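Side-chain contacts in ribokinase (Staphylococcus aureus, PDB 3RY7), which catalyses the phosphorylation of ribose at O-5, using ATP and magnesium, to give ribose 5-phosphate: residues 40-45 against 165-170; 97-102 against 107-112; 248-253 against 283-288; 261-266 against 275-280. One frame throughout, in Å; residues are numbered along the deposited sequence.

Interaction 1: 40-45 against 165-170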
loop_
_atom_site.group_PDB
_atom_site.type_symbol
_atom_site.label_atom_id
_atom_site.label_comp_id
_atom_site.label_asym_id
_atom_site.label_seq_id
_atom_site.Cartn_x
_atom_site.Cartn_y
_atom_site.Cartn_z
ATOM N N GLY A 40 4.687 -10.859 -11.123
ATOM C CA GLY A 40 3.394 -11.468 -11.359
ATOM C C GLY A 40 3.525 -12.951 -11.721
ATOM O O GLY A 40 4.569 -13.575 -11.498
ATOM N N GLY A 41 2.469 -13.519 -12.287
ATOM C CA GLY A 41 2.410 -14.959 -12.483
ATOM C C GLY A 41 1.680 -15.657 -11.341
ATOM O O GLY A 41 2.030 -15.500 -10.159
ATOM N N LYS A 42 0.650 -16.426 -11.699
ATOM C CA LYS A 42 -0.105 -17.207 -10.715
ATOM C C LYS A 42 0.848 -18.059 -9.894
ATOM O O LYS A 42 0.732 -18.124 -8.665
ATOM C CB LYS A 42 -1.174 -18.069 -11.395
ATOM C CG LYS A 42 -2.258 -17.263 -12.083
ATOM C CD LYS A 42 -3.210 -18.168 -12.841
ATOM C CE LYS A 42 -4.391 -17.397 -13.399
ATOM N NZ LYS A 42 -5.169 -16.730 -12.304
ATOM N N GLY A 43 1.808 -18.701 -10.565
ATOM C CA GLY A 43 2.771 -19.539 -9.863
ATOM C C GLY A 43 3.629 -18.762 -8.884
ATOM O O GLY A 43 3.784 -19.164 -7.722
ATOM N N ALA A 44 4.208 -17.653 -9.347
ATOM C CA ALA A 44 5.003 -16.799 -8.449
ATOM C C ALA A 44 4.167 -16.276 -7.257
ATOM O O ALA A 44 4.618 -16.291 -6.117
ATOM C CB ALA A 44 5.642 -15.630 -9.222
ATOM N N ASN A 45 2.951 -15.825 -7.542
ATOM C CA ASN A 45 2.053 -15.339 -6.499
ATOM C C ASN A 45 1.799 -16.426 -5.465
ATOM O O ASN A 45 1.925 -16.201 -4.262
ATOM C CB ASN A 45 0.707 -14.905 -7.095
ATOM C CG ASN A 45 0.790 -13.609 -7.905
ATOM O OD1 ASN A 45 1.815 -12.926 -7.927
ATOM N ND2 ASN A 45 -0.300 -13.278 -8.580
ATOM N N ASN A 165 -5.259 -25.514 -9.482
ATOM C CA ASN A 165 -6.039 -24.292 -9.653
ATOM C C ASN A 165 -6.215 -24.067 -11.148
ATOM O O ASN A 165 -5.301 -23.592 -11.818
ATOM C CB ASN A 165 -5.313 -23.130 -8.972
ATOM C CG ASN A 165 -5.808 -21.773 -9.424
ATOM O OD1 ASN A 165 -5.009 -20.906 -9.764
ATOM N ND2 ASN A 165 -7.128 -21.582 -9.438
ATOM N N PRO A 166 -7.388 -24.450 -11.689
ATOM C CA PRO A 166 -7.575 -24.548 -13.140
ATOM C C PRO A 166 -7.831 -23.194 -13.801
ATOM O O PRO A 166 -8.866 -23.013 -14.455
ATOM C CB PRO A 166 -8.809 -25.456 -13.267
ATOM C CG PRO A 166 -9.608 -25.151 -12.038
ATOM C CD PRO A 166 -8.601 -24.844 -10.947
ATOM N N ALA A 167 -6.872 -22.283 -13.643
ATOM C CA ALA A 167 -6.980 -20.882 -14.055
ATOM C C ALA A 167 -5.729 -20.507 -14.831
ATOM O O ALA A 167 -4.634 -20.930 -14.476
ATOM C CB ALA A 167 -7.104 -19.973 -12.812
ATOM N N PRO A 168 -5.887 -19.762 -15.922
ATOM C CA PRO A 168 -7.178 -19.348 -16.469
ATOM C C PRO A 168 -7.945 -20.546 -17.045
ATOM O O PRO A 168 -7.335 -21.551 -17.439
ATOM C CB PRO A 168 -6.769 -18.404 -17.605
ATOM C CG PRO A 168 -5.448 -18.964 -18.074
ATOM C CD PRO A 168 -4.766 -19.397 -16.810
ATOM N N ALA A 169 -9.268 -20.421 -17.102
ATOM C CA ALA A 169 -10.134 -21.491 -17.566
ATOM C C ALA A 169 -9.689 -22.071 -18.898
ATOM O O ALA A 169 -9.382 -21.346 -19.842
ATOM C CB ALA A 169 -11.562 -20.993 -17.669
ATOM N N LYS A 170 -9.644 -23.393 -18.960
ATOM C CA LYS A 170 -9.486 -24.087 -20.231
ATOM C C LYS A 170 -9.869 -25.557 -20.078
ATOM O O LYS A 170 -9.957 -26.067 -18.961
ATOM C CB LYS A 170 -8.074 -23.902 -20.809
ATOM C CG LYS A 170 -6.936 -24.254 -19.879
ATOM C CD LYS A 170 -5.568 -24.029 -20.545
ATOM C CE LYS A 170 -5.116 -22.572 -20.461
ATOM N NZ LYS A 170 -3.667 -22.400 -20.815
HETATM O O HOH W 1 -5.287 -18.093 -9.863
#
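K42 reaches across to A167 and P168 from the glycine-rich turn GGKGAN, which belongs to the pfkB-family signature for sugar binding. G41 caps the N-terminus of helix 42-52, and the helix starts with the bond from N45 N to G41 O. The backbone N of K42 is itself held by E142, which, like residues 41-45, is assigned to the substrate site. The compact part of the contact is made by the aliphatic chain of the lysine, which runs extended as far as CE alongside the loop that follows strand 161-165. CD lies 3.5 Å from A167 O, and CE packs 3.8 Å from A167 CB. On the exposed side, the same K42 CE comes within 4.0 Å of CD of P168, which follows a cis peptide bond. P168 is solvent-exposed, whereas A167 and N165 are buried. Across this contact the polar end is bridged by water rather than packed. A bend at the last torsion (chi4 -60°) turns the ammonium group out of the line of its chain, 3.8 Å from NZ to the methyl CB of A167; the side chains of E142 and D254 are also neighbours of the lysine. N165 takes part through its side-chain oxygen OD1, which also accepts from NE2 of Q46, the residue after N45 in helix 42-52. A single water links the two polar ends: it accepts from K42 NZ at 2.8 Å and donates to N165 OD1, also at 2.8 Å.

Interaction 2: 97-102 against 107-112; sequences AFITVN and NTIYVY
F98 and Y110 form a hydrogen-bonded antiparallel pair, with F98 N to Y110 O at 2.8 Å and Y110 N to F98 O at 3.0 Å. T100 and T108 repeat the pattern two residues along, T100 N reaching T108 O at 2.9 Å. On the face that carries these threonines and the aromatic residues F98 and Y110, a water donates to both F98 O and T108 O and lies 2.9 Å from T100 OG1, so it ties the hydroxyl to both strands. The ring carbon CE1 of F98 also meets CB of Y112. The other face carries A97, I99, V101, N107, I109 and V111. I99 and I109 point the same way, and because each has CG1 anti to its carbonyl carbon (chi1 -58° in both), the two CG1 atoms are pressed to 3.4 Å, tighter than normal van der Waals contact. N107 extends this row: its side chain crosses that of I99 at a slant, CG nearest to I99 CG2, and OD1 sits 3.4 Å from V101 CG2. At the far end the small A97 touches both I109 and V111 and adjoins D14, a residue of the substrate site. Strand 95-101 also pairs with strand 12-18, so 107-112 is the outer strand of a four-stranded sheet in this chain. The arrangement is a beta hairpin at the edge of the lid sheet characteristic of ribokinases.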
loop_
_atom_site.group_PDB
_atom_site.type_symbol
_atom_site.label_atom_id
_atom_site.label_comp_id
_atom_site.label_asym_id
_atom_site.label_seq_id
_atom_site.Cartn_x
_atom_site.Cartn_y
_atom_site.Cartn_z
ATOM N N ALA A 97 2.851 -9.879 -18.556
ATOM C CA ALA A 97 1.488 -9.391 -18.673
ATOM C C ALA A 97 1.499 -7.879 -18.889
ATOM O O ALA A 97 2.264 -7.139 -18.251
ATOM C CB ALA A 97 0.673 -9.759 -17.434
ATOM N N PHE A 98 0.640 -7.431 -19.789
ATOM C CA PHE A 98 0.526 -6.019 -20.105
ATOM C C PHE A 98 -0.850 -5.543 -19.660
ATOM O O PHE A 98 -1.882 -5.912 -20.237
ATOM C CB PHE A 98 0.775 -5.823 -21.591
ATOM C CG PHE A 98 2.016 -6.542 -22.081
ATOM C CD1 PHE A 98 1.926 -7.785 -22.684
ATOM C CD2 PHE A 98 3.285 -5.982 -21.888
ATOM C CE1 PHE A 98 3.073 -8.456 -23.126
ATOM C CE2 PHE A 98 4.441 -6.647 -22.320
ATOM C CZ PHE A 98 4.330 -7.886 -22.940
ATOM N N ILE A 99 -0.843 -4.747 -18.598
ATOM C CA ILE A 99 -2.050 -4.365 -17.879
ATOM C C ILE A 99 -2.289 -2.849 -17.912
ATOM O O ILE A 99 -1.468 -2.070 -17.409
ATOM C CB ILE A 99 -1.934 -4.817 -16.411
ATOM C CG1 ILE A 99 -1.713 -6.339 -16.355
ATOM C CG2 ILE A 99 -3.165 -4.419 -15.627
ATOM C CD1 ILE A 99 -1.242 -6.855 -15.009
ATOM N N THR A 100 -3.400 -2.432 -18.515
ATOM C CA THR A 100 -3.766 -1.022 -18.528
ATOM C C THR A 100 -4.849 -0.749 -17.485
ATOM O O THR A 100 -5.953 -1.281 -17.583
ATOM C CB THR A 100 -4.271 -0.590 -19.910
ATOM O OG1 THR A 100 -3.366 -1.049 -20.917
ATOM C CG2 THR A 100 -4.382 0.936 -19.992
ATOM N N VAL A 101 -4.517 0.061 -16.481
ATOM C CA VAL A 101 -5.453 0.465 -15.437
ATOM C C VAL A 101 -6.080 1.836 -15.742
ATOM O O VAL A 101 -5.378 2.762 -16.146
ATOM C CB VAL A 101 -4.726 0.613 -14.108
ATOM C CG1 VAL A 101 -5.721 0.832 -12.986
ATOM C CG2 VAL A 101 -3.859 -0.590 -13.850
ATOM N N ASN A 102 -7.391 1.983 -15.550
ATOM C CA ASN A 102 -7.991 3.320 -15.659
ATOM C C ASN A 102 -8.229 3.998 -14.309
ATOM O O ASN A 102 -7.872 3.451 -13.258
ATOM C CB ASN A 102 -9.240 3.337 -16.554
ATOM C CG ASN A 102 -10.397 2.520 -15.994
ATOM O OD1 ASN A 102 -10.414 2.134 -14.819
ATOM N ND2 ASN A 102 -11.388 2.268 -16.844
ATOM N N ASN A 107 -8.850 -3.276 -14.599
ATOM C CA ASN A 107 -7.665 -3.846 -15.216
ATOM C C ASN A 107 -8.063 -4.435 -16.557
ATOM O O ASN A 107 -9.021 -5.191 -16.642
ATOM C CB ASN A 107 -7.060 -4.921 -14.317
ATOM C CG ASN A 107 -6.194 -4.343 -13.213
ATOM O OD1 ASN A 107 -6.008 -3.130 -13.123
ATOM N ND2 ASN A 107 -5.646 -5.211 -12.373
ATOM N N THR A 108 -7.361 -4.051 -17.611
ATOM C CA THR A 108 -7.453 -4.757 -18.879
ATOM C C THR A 108 -6.113 -5.430 -19.118
ATOM O O THR A 108 -5.085 -4.748 -19.179
ATOM C CB THR A 108 -7.730 -3.810 -20.027
ATOM O OG1 THR A 108 -9.053 -3.287 -19.885
ATOM C CG2 THR A 108 -7.616 -4.539 -21.345
ATOM N N ILE A 109 -6.115 -6.758 -19.239
ATOM C CA ILE A 109 -4.861 -7.519 -19.252
ATOM C C ILE A 109 -4.631 -8.378 -20.496
ATOM O O ILE A 109 -5.535 -9.071 -20.956
ATOM C CB ILE A 109 -4.749 -8.423 -18.016
ATOM C CG1 ILE A 109 -4.827 -7.590 -16.742
ATOM C CG2 ILE A 109 -3.448 -9.205 -18.059
ATOM C CD1 ILE A 109 -6.138 -7.684 -16.022
ATOM N N TYR A 110 -3.421 -8.312 -21.047
ATOM C CA TYR A 110 -2.961 -9.297 -22.025
ATOM C C TYR A 110 -1.818 -10.120 -21.433
ATOM O O TYR A 110 -0.935 -9.573 -20.762
ATOM C CB TYR A 110 -2.468 -8.638 -23.300
ATOM C CG TYR A 110 -3.477 -7.787 -23.996
ATOM C CD1 TYR A 110 -3.592 -6.438 -23.702
ATOM C CD2 TYR A 110 -4.293 -8.317 -24.982
ATOM C CE1 TYR A 110 -4.505 -5.639 -24.371
ATOM C CE2 TYR A 110 -5.210 -7.537 -25.650
ATOM C CZ TYR A 110 -5.317 -6.195 -25.342
ATOM O OH TYR A 110 -6.230 -5.406 -26.007
ATOM N N VAL A 111 -1.829 -11.428 -21.687
ATOM C CA VAL A 111 -0.819 -12.320 -21.127
ATOM C C VAL A 111 0.010 -12.981 -22.232
ATOM O O VAL A 111 -0.521 -13.562 -23.173
ATOM C CB VAL A 111 -1.433 -13.395 -20.206
ATOM C CG1 VAL A 111 -0.363 -14.395 -19.776
ATOM C CG2 VAL A 111 -2.088 -12.746 -18.987
ATOM N N TYR A 112 1.322 -12.842 -22.116
ATOM C CA TYR A 112 2.252 -13.484 -23.024
ATOM C C TYR A 112 2.837 -14.662 -22.281
ATOM O O TYR A 112 3.447 -14.492 -21.216
ATOM C CB TYR A 112 3.347 -12.503 -23.433
ATOM C CG TYR A 112 4.574 -13.129 -24.063
ATOM C CD1 TYR A 112 4.507 -13.775 -25.299
ATOM C CD2 TYR A 112 5.804 -13.054 -23.425
ATOM C CE1 TYR A 112 5.651 -14.337 -25.865
ATOM C CE2 TYR A 112 6.934 -13.592 -23.978
ATOM C CZ TYR A 112 6.864 -14.230 -25.187
ATOM O OH TYR A 112 8.021 -14.761 -25.704
HETATM O O HOH W 2 -3.555 -3.880 -21.287
#

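Interaction 3: 248-253 against 283-288; sequences DTTAAG and SLTVQK
T250 and T285 both hold OG1 between the backbone N and the carbonyl carbon (chi1 47° and 75°), and these rotations turn the two hydroxyls toward each other across the contact. The oxygens T250 OG1 and T285 OG1 lie 3.1 Å apart, close enough for a hydrogen bond although the proton is not settled, while T285 OG1 is also bonded to S282 O. Apolar groups close in around the pair. CG1 of V286 comes up to T250 OG1 at 3.5 Å, its side chain standing at about a right angle to that of the threonine, and A252 CB lies equally near T285 OG1. The methyl CG2 of T250 packs 3.7 Å from T285 O. D248, T250, T285 and K288 are all assigned to the potassium site, so the meeting of these two loops is consistent with a role in the activation of ribokinase by monovalent cations. The contact lies at the start of helix 252-263, where the AAGD sequence of the family runs from the N-cap A251 to the proton acceptor D254. D248 shapes the first loop as an Asx turn. Its OD1 receives T250 N at 3.1 Å nearly along the C-O axis and A252 N at 2.9 Å through the syn lone pair, so one oxygen grips the backbone on both sides of A251. The second loop is turned by a type I beta turn from S283 to V286. P296 of the second subunit packs against T285.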
loop_
_atom_site.group_PDB
_atom_site.type_symbol
_atom_site.label_atom_id
_atom_site.label_comp_id
_atom_site.label_asym_id
_atom_site.label_seq_id
_atom_site.Cartn_x
_atom_site.Cartn_y
_atom_site.Cartn_z
ATOM N N ASP A 248 -10.697 -9.562 -8.666
ATOM C CA ASP A 248 -9.396 -9.776 -8.022
ATOM C C ASP A 248 -8.324 -8.941 -8.711
ATOM O O ASP A 248 -8.104 -9.042 -9.923
ATOM C CB ASP A 248 -8.983 -11.251 -7.990
ATOM C CG ASP A 248 -7.767 -11.497 -7.093
ATOM O OD1 ASP A 248 -7.080 -10.527 -6.705
ATOM O OD2 ASP A 248 -7.497 -12.669 -6.761
ATOM N N THR A 249 -7.703 -8.022 -7.983
ATOM C CA THR A 249 -6.677 -7.164 -8.559
ATOM C C THR A 249 -5.507 -7.039 -7.657
ATOM O O THR A 249 -4.658 -6.225 -7.883
ATOM C CB THR A 249 -7.131 -5.707 -8.895
ATOM O OG1 THR A 249 -7.363 -4.986 -7.703
ATOM C CG2 THR A 249 -8.318 -5.668 -9.718
ATOM N N THR A 250 -5.472 -7.869 -6.645
ATOM C CA THR A 250 -4.429 -7.820 -5.637
ATOM C C THR A 250 -3.818 -9.203 -5.379
ATOM O O THR A 250 -3.262 -9.453 -4.304
ATOM C CB THR A 250 -5.036 -7.302 -4.334
ATOM O OG1 THR A 250 -6.258 -8.017 -4.083
ATOM C CG2 THR A 250 -5.374 -5.821 -4.469
ATOM N N ALA A 251 -3.924 -10.104 -6.358
ATOM C CA ALA A 251 -3.470 -11.485 -6.169
ATOM C C ALA A 251 -4.155 -12.155 -4.975
ATOM O O ALA A 251 -3.527 -12.942 -4.258
ATOM C CB ALA A 251 -1.958 -11.530 -5.983
ATOM N N ALA A 252 -5.427 -11.824 -4.746
ATOM C CA ALA A 252 -6.171 -12.371 -3.613
ATOM C C ALA A 252 -6.456 -13.864 -3.806
ATOM O O ALA A 252 -6.275 -14.654 -2.890
ATOM C CB ALA A 252 -7.475 -11.604 -3.414
ATOM N N GLY A 253 -6.909 -14.226 -5.004
ATOM C CA GLY A 253 -7.167 -15.621 -5.354
ATOM C C GLY A 253 -5.957 -16.514 -5.128
ATOM O O GLY A 253 -6.055 -17.595 -4.524
ATOM N N SER A 283 -7.838 -11.644 2.559
ATOM C CA SER A 283 -8.489 -10.364 2.872
ATOM C C SER A 283 -7.457 -9.260 3.143
ATOM O O SER A 283 -7.643 -8.122 2.728
ATOM C CB SER A 283 -9.445 -10.504 4.056
ATOM O OG SER A 283 -8.715 -10.665 5.263
ATOM N N LEU A 284 -6.369 -9.634 3.816
ATOM C CA LEU A 284 -5.219 -8.771 4.074
ATOM C C LEU A 284 -4.662 -8.106 2.816
ATOM O O LEU A 284 -3.861 -7.164 2.874
ATOM C CB LEU A 284 -4.116 -9.601 4.713
ATOM C CG LEU A 284 -4.395 -9.926 6.177
ATOM C CD1 LEU A 284 -3.202 -10.622 6.812
ATOM C CD2 LEU A 284 -4.741 -8.635 6.928
ATOM N N THR A 285 -5.034 -8.617 1.647
ATOM C CA THR A 285 -4.501 -8.085 0.419
ATOM C C THR A 285 -5.287 -6.924 -0.086
ATOM O O THR A 285 -4.793 -6.158 -0.836
ATOM C CB THR A 285 -4.315 -9.112 -0.788
ATOM O OG1 THR A 285 -5.559 -9.437 -1.391
ATOM C CG2 THR A 285 -3.542 -10.329 -0.423
ATOM N N VAL A 286 -6.530 -6.818 0.310
ATOM C CA VAL A 286 -7.330 -5.685 -0.122
ATOM C C VAL A 286 -7.448 -4.659 1.010
ATOM O O VAL A 286 -8.261 -3.730 0.944
ATOM C CB VAL A 286 -8.739 -6.134 -0.555
ATOM C CG1 VAL A 286 -8.657 -7.011 -1.796
ATOM C CG2 VAL A 286 -9.429 -6.877 0.574
ATOM N N GLN A 287 -6.621 -4.835 2.037
ATOM C CA GLN A 287 -6.672 -4.016 3.242
ATOM C C GLN A 287 -5.863 -2.713 3.144
ATOM O O GLN A 287 -4.682 -2.733 2.799
ATOM C CB GLN A 287 -6.210 -4.851 4.436
ATOM C CG GLN A 287 -5.435 -4.081 5.491
ATOM C CD GLN A 287 -5.581 -4.696 6.879
ATOM O OE1 GLN A 287 -4.590 -5.074 7.515
ATOM N NE2 GLN A 287 -6.825 -4.796 7.356
ATOM N N LYS A 288 -6.480 -1.593 3.465
ATOM C CA LYS A 288 -5.929 -0.243 3.483
ATOM C C LYS A 288 -4.935 -0.079 4.625
ATOM O O LYS A 288 -5.263 -0.486 5.708
ATOM C CB LYS A 288 -7.098 0.745 3.598
ATOM C CG LYS A 288 -6.750 2.238 3.700
ATOM C CD LYS A 288 -7.993 3.113 3.978
ATOM C CE LYS A 288 -7.856 4.588 3.493
ATOM N NZ LYS A 288 -6.580 5.269 3.847
#

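Interaction 4: 261-266 against 275-280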
loop_
_atom_site.group_PDB
_atom_site.type_symbol
_atom_site.label_atom_id
_atom_site.label_comp_id
_atom_site.label_asym_id
_atom_site.label_seq_id
_atom_site.Cartn_x
_atom_site.Cartn_y
_atom_site.Cartn_z
ATOM N N VAL A 261 -3.306 -24.132 1.132
ATOM C CA VAL A 261 -2.380 -25.261 1.087
ATOM C C VAL A 261 -1.369 -25.276 2.250
ATOM O O VAL A 261 -1.001 -26.353 2.738
ATOM C CB VAL A 261 -1.652 -25.331 -0.276
ATOM C CG1 VAL A 261 -0.582 -26.399 -0.254
ATOM C CG2 VAL A 261 -2.655 -25.603 -1.372
ATOM N N SER A 262 -0.925 -24.098 2.697
ATOM C CA SER A 262 0.004 -24.023 3.831
ATOM C C SER A 262 -0.613 -24.600 5.120
ATOM O O SER A 262 0.087 -25.126 5.990
ATOM C CB SER A 262 0.442 -22.568 4.077
ATOM O OG SER A 262 -0.613 -21.773 4.618
ATOM N N ARG A 263 -1.933 -24.505 5.211
ATOM C CA ARG A 263 -2.667 -24.811 6.429
ATOM C C ARG A 263 -3.283 -26.221 6.416
ATOM O O ARG A 263 -3.537 -26.804 7.475
ATOM C CB ARG A 263 -3.752 -23.743 6.632
ATOM C CG ARG A 263 -4.734 -24.009 7.760
ATOM C CD ARG A 263 -4.005 -24.294 9.061
ATOM N NE ARG A 263 -3.242 -23.146 9.537
ATOM C CZ ARG A 263 -3.688 -22.282 10.448
ATOM N NH1 ARG A 263 -4.902 -22.431 10.979
ATOM N NH2 ARG A 263 -2.912 -21.269 10.831
ATOM N N LEU A 264 -3.508 -26.767 5.221
ATOM C CA LEU A 264 -4.160 -28.071 5.067
ATOM C C LEU A 264 -3.344 -29.197 5.673
ATOM O O LEU A 264 -2.159 -29.345 5.364
ATOM C CB LEU A 264 -4.366 -28.393 3.591
ATOM C CG LEU A 264 -5.762 -28.819 3.142
ATOM C CD1 LEU A 264 -5.659 -29.630 1.864
ATOM C CD2 LEU A 264 -6.519 -29.588 4.217
ATOM N N ASN A 265 -3.972 -29.999 6.527
ATOM C CA ASN A 265 -3.324 -31.214 7.019
ATOM C C ASN A 265 -3.307 -32.245 5.906
ATOM O O ASN A 265 -4.172 -32.221 5.023
ATOM C CB ASN A 265 -4.052 -31.771 8.248
ATOM C CG ASN A 265 -3.858 -30.911 9.479
ATOM O OD1 ASN A 265 -2.922 -30.107 9.550
ATOM N ND2 ASN A 265 -4.738 -31.079 10.464
ATOM N N LYS A 266 -2.330 -33.144 5.925
ATOM C CA LYS A 266 -2.262 -34.175 4.894
ATOM C C LYS A 266 -3.551 -34.986 4.853
ATOM O O LYS A 266 -4.058 -35.310 3.782
ATOM C CB LYS A 266 -1.067 -35.095 5.124
ATOM C CG LYS A 266 0.048 -34.993 4.084
ATOM C CD LYS A 266 -0.380 -35.432 2.678
ATOM C CE LYS A 266 0.737 -36.258 2.019
ATOM N NZ LYS A 266 0.449 -36.533 0.583
ATOM N N ILE A 275 -9.641 -23.453 4.864
ATOM C CA ILE A 275 -10.341 -22.515 3.993
ATOM C C ILE A 275 -10.562 -21.153 4.671
ATOM O O ILE A 275 -10.534 -20.099 4.012
ATOM C CB ILE A 275 -11.671 -23.107 3.502
ATOM C CG1 ILE A 275 -11.386 -24.263 2.529
ATOM C CG2 ILE A 275 -12.535 -22.028 2.854
ATOM C CD1 ILE A 275 -12.625 -24.905 1.957
ATOM N N ASP A 276 -10.760 -21.190 5.988
ATOM C CA ASP A 276 -10.902 -19.984 6.794
ATOM C C ASP A 276 -9.607 -19.175 6.777
ATOM O O ASP A 276 -9.600 -17.979 6.465
ATOM C CB ASP A 276 -11.252 -20.348 8.237
ATOM C CG ASP A 276 -11.376 -19.122 9.123
ATOM O OD1 ASP A 276 -10.529 -18.931 10.030
ATOM O OD2 ASP A 276 -12.315 -18.341 8.882
ATOM N N PHE A 277 -8.517 -19.847 7.133
ATOM C CA PHE A 277 -7.182 -19.268 7.088
ATOM C C PHE A 277 -6.827 -18.704 5.708
ATOM O O PHE A 277 -6.217 -17.639 5.610
ATOM C CB PHE A 277 -6.164 -20.321 7.481
ATOM C CG PHE A 277 -4.749 -19.817 7.526
ATOM C CD1 PHE A 277 -4.223 -19.290 8.703
ATOM C CD2 PHE A 277 -3.930 -19.897 6.407
ATOM C CE1 PHE A 277 -2.907 -18.836 8.761
ATOM C CE2 PHE A 277 -2.615 -19.447 6.455
ATOM C CZ PHE A 277 -2.103 -18.918 7.639
ATOM N N GLY A 278 -7.205 -19.421 4.653
ATOM C CA GLY A 278 -6.971 -18.962 3.295
ATOM C C GLY A 278 -7.739 -17.684 3.008
ATOM O O GLY A 278 -7.237 -16.770 2.351
ATOM N N ASN A 279 -8.975 -17.626 3.489
ATOM C CA ASN A 279 -9.805 -16.447 3.295
ATOM C C ASN A 279 -9.301 -15.259 4.123
ATOM O O ASN A 279 -9.443 -14.109 3.704
ATOM C CB ASN A 279 -11.278 -16.756 3.574
ATOM C CG ASN A 279 -11.985 -17.387 2.370
ATOM O OD1 ASN A 279 -11.725 -17.029 1.216
ATOM N ND2 ASN A 279 -12.897 -18.325 2.642
ATOM N N LYS A 280 -8.691 -15.540 5.277
ATOM C CA LYS A 280 -8.032 -14.492 6.054
ATOM C C LYS A 280 -6.888 -13.897 5.248
ATOM O O LYS A 280 -6.900 -12.703 4.919
ATOM C CB LYS A 280 -7.499 -15.018 7.392
ATOM C CG LYS A 280 -8.542 -15.085 8.506
ATOM C CD LYS A 280 -7.974 -15.761 9.747
ATOM C CE LYS A 280 -9.077 -16.157 10.732
ATOM N NZ LYS A 280 -8.546 -16.917 11.910
#
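R263, in the last turn of helix 252-263, faces F277 of helix 271-283 with their CA atoms 7.2 Å apart. The R263 side chain starts with CG anti to the backbone N and then folds at chi2 (52°) and chi3, which lays the guanidinium over one face of the phenylalanine ring. The cation-pi contact is off-centre: CZ of R263 is 4.1 Å from the centroid of the F277 ring and 34° off the normal, and the two planes are inclined by 33°. It is weighted to one side of the ring, since R263 NH2 sits 3.2 Å from both CD1 and CE1 of F277, while on the same face R263 CB lies near F277 CD2, at 3.9 Å. These two helices follow one another in the chain of the ribokinase-fold domain, joined by residues 264-270, and the second carries N279, assigned to the ATP site. S262 adds its hydroxyl, OG lying 3.6 Å from F277 CE2 at an oblique approach; that oxygen is bonded to A259 O in the preceding turn. F277 is buried also against M53, and V301 of the second subunit packs on it. D276 is paired with K280, one turn on, in a salt bridge of 3.4 Å from OD1 to NZ, and R263 NH1 lies 6.7 Å from each of these two atoms, D276 OD1 and K280 NZ.

In the fold
Interactions 1 and 3 hold residues assigned to the substrate and potassium sites, and the side chain of A97 in interaction 2 is about 3 Å from that of D14 of the substrate site. Interaction 1 touches interaction 3 through N45 ND2 and A251 CB, 3.5 Å apart, and N45 also bonds to the catalytic D254, whose side chain is about 4 Å from that of K42. Bound glycerol, probably from the crystallisation liquor, comes within about 4 Å of the side chains of K42 and A97. The hairpin meets 248-253 where N107 ND2 is 3.8 Å from T249 CG2. Interaction 4 shares helix 252-263 with interaction 3 and lies on the opposite side of the chain's centre from interaction 2, their centres about 30 Å apart.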